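Local coordinates for protein ribulose-1,5-bisphosphate carboxylase/oxygenase large subunit (Rhodopseudomonas palustris, PDB 3QFW) that is a Rubisco-like protein of the ribulose-bisphosphate carboxylase family that probably binds magnesium, at residues 214-219 with 240-245. Residues are numbered along the deposited sequence; the frame is centred on the assembly and turned at random.
Sequences RQLGVI and HAIVKE
L216 reaches I242 and E245 with a single methyl, CD2. Its CG stands anti to the backbone N (chi1 -180°), and a chi2 of 63° leaves CD2 anti to CA, directed at residues 240-245. There CD2 lies 4.2 Å from I242 CD1, an apolar contact between two branch ends, and 3.4 Å from the backbone O of E245. The same methyl is 3.9 Å from E245 CB, so it meets the start of that side chain and not its carboxylate. I242 reaches the contact by its far end: its CB does not point straight at helix 209-222, but CD1 swings closer. No hydrogen bond joins the two segments, and the CA atoms of L216 and I242, the nearest pair, stay 8.2 Å apart, so the bridging falls to the L216 side chain. E245 extends beyond CG, and its OE1 forms a salt bridge with R213, one turn before L216 on helix 209-222, adding a polar tie beside the apolar one. Beyond the segments L216 also packs on L249, just ahead of strand 250-253. Helix 209-222 thus packs against helix 236-243 and E245 on the outer layer of the TIM barrel, the beta/alpha-barrel catalytic domain of the Rubisco large-chain family.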
ATOM      1  N   ARG B 214       9.683  17.757   4.104  1.00 41.35           N
ATOM      2  CA  ARG B 214      10.388  18.812   3.382  1.00 40.25           C
ATOM      3  C   ARG B 214       9.428  19.536   2.454  1.00 39.92           C
ATOM      4  O   ARG B 214       9.409  20.766   2.387  1.00 38.30           O
ATOM      5  CB  ARG B 214      11.542  18.229   2.561  1.00 42.44           C
ATOM      6  CG  ARG B 214      12.310  19.253   1.721  1.00 40.82           C
ATOM      7  CD  ARG B 214      13.453  18.580   0.950  1.00 44.59           C
ATOM      8  NE  ARG B 214      14.260  17.729   1.823  1.00 55.40           N
ATOM      9  CZ  ARG B 214      15.540  17.947   2.115  1.00 56.59           C
ATOM     10  NH1 ARG B 214      16.176  18.987   1.591  1.00 57.91           N
ATOM     11  NH2 ARG B 214      16.186  17.119   2.924  1.00 58.47           N
ATOM     12  N   GLN B 215       8.629  18.761   1.733  1.00 37.39           N
ATOM     13  CA  GLN B 215       7.661  19.327   0.805  1.00 36.06           C
ATOM     14  C   GLN B 215       6.552  20.087   1.533  1.00 40.14           C
ATOM     15  O   GLN B 215       6.047  21.094   1.029  1.00 38.00           O
ATOM     16  CB  GLN B 215       7.109  18.246  -0.124  1.00 33.82           C
ATOM     17  CG  GLN B 215       8.125  17.843  -1.193  1.00 33.45           C
ATOM     18  CD  GLN B 215       7.855  16.489  -1.811  1.00 37.99           C
ATOM     19  OE1 GLN B 215       6.711  16.046  -1.913  1.00 32.99           O
ATOM     20  NE2 GLN B 215       8.926  15.816  -2.226  1.00 35.97           N
ATOM     21  N   LEU B 216       6.189  19.609   2.719  1.00 38.18           N
ATOM     22  CA  LEU B 216       5.229  20.318   3.560  1.00 36.50           C
ATOM     23  C   LEU B 216       5.840  21.640   4.004  1.00 40.45           C
ATOM     24  O   LEU B 216       5.146  22.654   4.119  1.00 37.71           O
ATOM     25  CB  LEU B 216       4.863  19.480   4.786  1.00 40.80           C
ATOM     26  CG  LEU B 216       3.848  20.138   5.728  1.00 39.25           C
ATOM     27  CD1 LEU B 216       2.541  20.339   5.002  1.00 37.68           C
ATOM     28  CD2 LEU B 216       3.651  19.301   6.976  1.00 37.76           C
ATOM     29  N   GLY B 217       7.146  21.623   4.258  1.00 41.54           N
ATOM     30  CA  GLY B 217       7.873  22.837   4.586  1.00 41.59           C
ATOM     31  C   GLY B 217       7.711  23.907   3.522  1.00 42.64           C
ATOM     32  O   GLY B 217       7.456  25.072   3.834  1.00 43.72           O
ATOM     33  N   VAL B 218       7.862  23.513   2.261  1.00 41.09           N
ATOM     34  CA  VAL B 218       7.691  24.433   1.143  1.00 42.32           C
ATOM     35  C   VAL B 218       6.260  24.973   1.097  1.00 43.55           C
ATOM     36  O   VAL B 218       6.043  26.173   0.937  1.00 43.93           O
ATOM     37  CB  VAL B 218       8.033  23.759  -0.204  1.00 42.35           C
ATOM     38  CG1 VAL B 218       7.691  24.683  -1.374  1.00 36.77           C
ATOM     39  CG2 VAL B 218       9.506  23.337  -0.240  1.00 44.36           C
ATOM     40  N   ILE B 219       5.288  24.078   1.246  1.00 43.37           N
ATOM     41  CA  ILE B 219       3.883  24.464   1.235  1.00 44.97           C
ATOM     42  C   ILE B 219       3.623  25.577   2.241  1.00 42.10           C
ATOM     43  O   ILE B 219       3.065  26.615   1.907  1.00 40.34           O
ATOM     44  CB  ILE B 219       2.974  23.261   1.560  1.00 42.29           C
ATOM     45  CG1 ILE B 219       3.049  22.251   0.422  1.00 37.76           C
ATOM     46  CG2 ILE B 219       1.532  23.716   1.783  1.00 41.37           C
ATOM     47  CD1 ILE B 219       3.109  22.921  -0.914  1.00 44.36           C
ATOM     48  N   HIS B 240      -0.848   9.717   8.222  1.00 29.54           N
ATOM     49  CA  HIS B 240      -1.396  10.194   9.493  1.00 30.77           C
ATOM     50  C   HIS B 240      -0.427  11.156  10.178  1.00 32.09           C
ATOM     51  O   HIS B 240      -0.835  12.179  10.743  1.00 31.08           O
ATOM     52  CB  HIS B 240      -1.687   9.004  10.393  1.00 29.99           C
ATOM     53  CG  HIS B 240      -2.448   9.343  11.635  1.00 32.76           C
ATOM     54  ND1 HIS B 240      -3.596  10.106  11.625  1.00 30.15           N
ATOM     55  CD2 HIS B 240      -2.235   9.001  12.927  1.00 32.53           C
ATOM     56  CE1 HIS B 240      -4.052  10.225  12.860  1.00 31.53           C
ATOM     57  NE2 HIS B 240      -3.244   9.563  13.669  1.00 32.82           N
ATOM     58  N   ALA B 241       0.861  10.824  10.124  1.00 31.58           N
ATOM     59  CA  ALA B 241       1.899  11.684  10.688  1.00 32.39           C
ATOM     60  C   ALA B 241       1.893  13.069  10.049  1.00 31.98           C
ATOM     61  O   ALA B 241       2.054  14.073  10.743  1.00 33.49           O
ATOM     62  CB  ALA B 241       3.273  11.040  10.535  1.00 31.43           C
ATOM     63  N   ILE B 242       1.721  13.121   8.727  1.00 32.61           N
ATOM     64  CA  ILE B 242       1.656  14.397   8.013  1.00 32.90           C
ATOM     65  C   ILE B 242       0.402  15.174   8.397  1.00 34.20           C
ATOM     66  O   ILE B 242       0.440  16.400   8.535  1.00 35.68           O
ATOM     67  CB  ILE B 242       1.701  14.217   6.477  1.00 30.59           C
ATOM     68  CG1 ILE B 242       3.137  13.980   6.016  1.00 36.99           C
ATOM     69  CG2 ILE B 242       1.178  15.452   5.766  1.00 35.10           C
ATOM     70  CD1 ILE B 242       4.049  15.191   6.185  1.00 36.80           C
ATOM     71  N   VAL B 243      -0.712  14.467   8.560  1.00 31.77           N
ATOM     72  CA  VAL B 243      -1.953  15.121   8.975  1.00 33.22           C
ATOM     73  C   VAL B 243      -1.725  15.893  10.271  1.00 33.90           C
ATOM     74  O   VAL B 243      -2.189  17.022  10.426  1.00 30.60           O
ATOM     75  CB  VAL B 243      -3.093  14.095   9.167  1.00 34.80           C
ATOM     76  CG1 VAL B 243      -4.246  14.691   9.983  1.00 32.48           C
ATOM     77  CG2 VAL B 243      -3.585  13.586   7.810  1.00 33.34           C
ATOM     78  N   LYS B 244      -0.995  15.280  11.197  1.00 31.83           N
ATOM     79  CA  LYS B 244      -0.678  15.911  12.477  1.00 37.03           C
ATOM     80  C   LYS B 244       0.281  17.098  12.376  1.00 38.77           C
ATOM     81  O   LYS B 244       0.449  17.852  13.340  1.00 41.21           O
ATOM     82  CB  LYS B 244      -0.117  14.868  13.444  1.00 30.79           C
ATOM     83  CG  LYS B 244      -1.189  14.010  14.082  1.00 37.27           C
ATOM     84  CD  LYS B 244      -0.590  12.778  14.713  1.00 36.16           C
ATOM     85  CE  LYS B 244      -1.662  11.916  15.346  1.00 44.23           C
ATOM     86  NZ  LYS B 244      -1.098  10.633  15.872  1.00 39.48           N
ATOM     87  N   GLU B 245       0.905  17.259  11.215  1.00 39.62           N
ATOM     88  CA  GLU B 245       1.849  18.351  10.986  1.00 38.47           C
ATOM     89  C   GLU B 245       1.291  19.374   9.992  1.00 38.64           C
ATOM     90  O   GLU B 245       1.905  20.415   9.724  1.00 38.88           O
ATOM     91  CB  GLU B 245       3.197  17.782  10.509  1.00 38.93           C
ATOM     92  CG  GLU B 245       3.889  16.906  11.560  1.00 35.22           C
ATOM     93  CD  GLU B 245       5.121  16.182  11.035  1.00 46.04           C
ATOM     94  OE1 GLU B 245       5.607  15.258  11.729  1.00 39.73           O
ATOM     95  OE2 GLU B 245       5.604  16.531   9.935  1.00 43.98           O
TER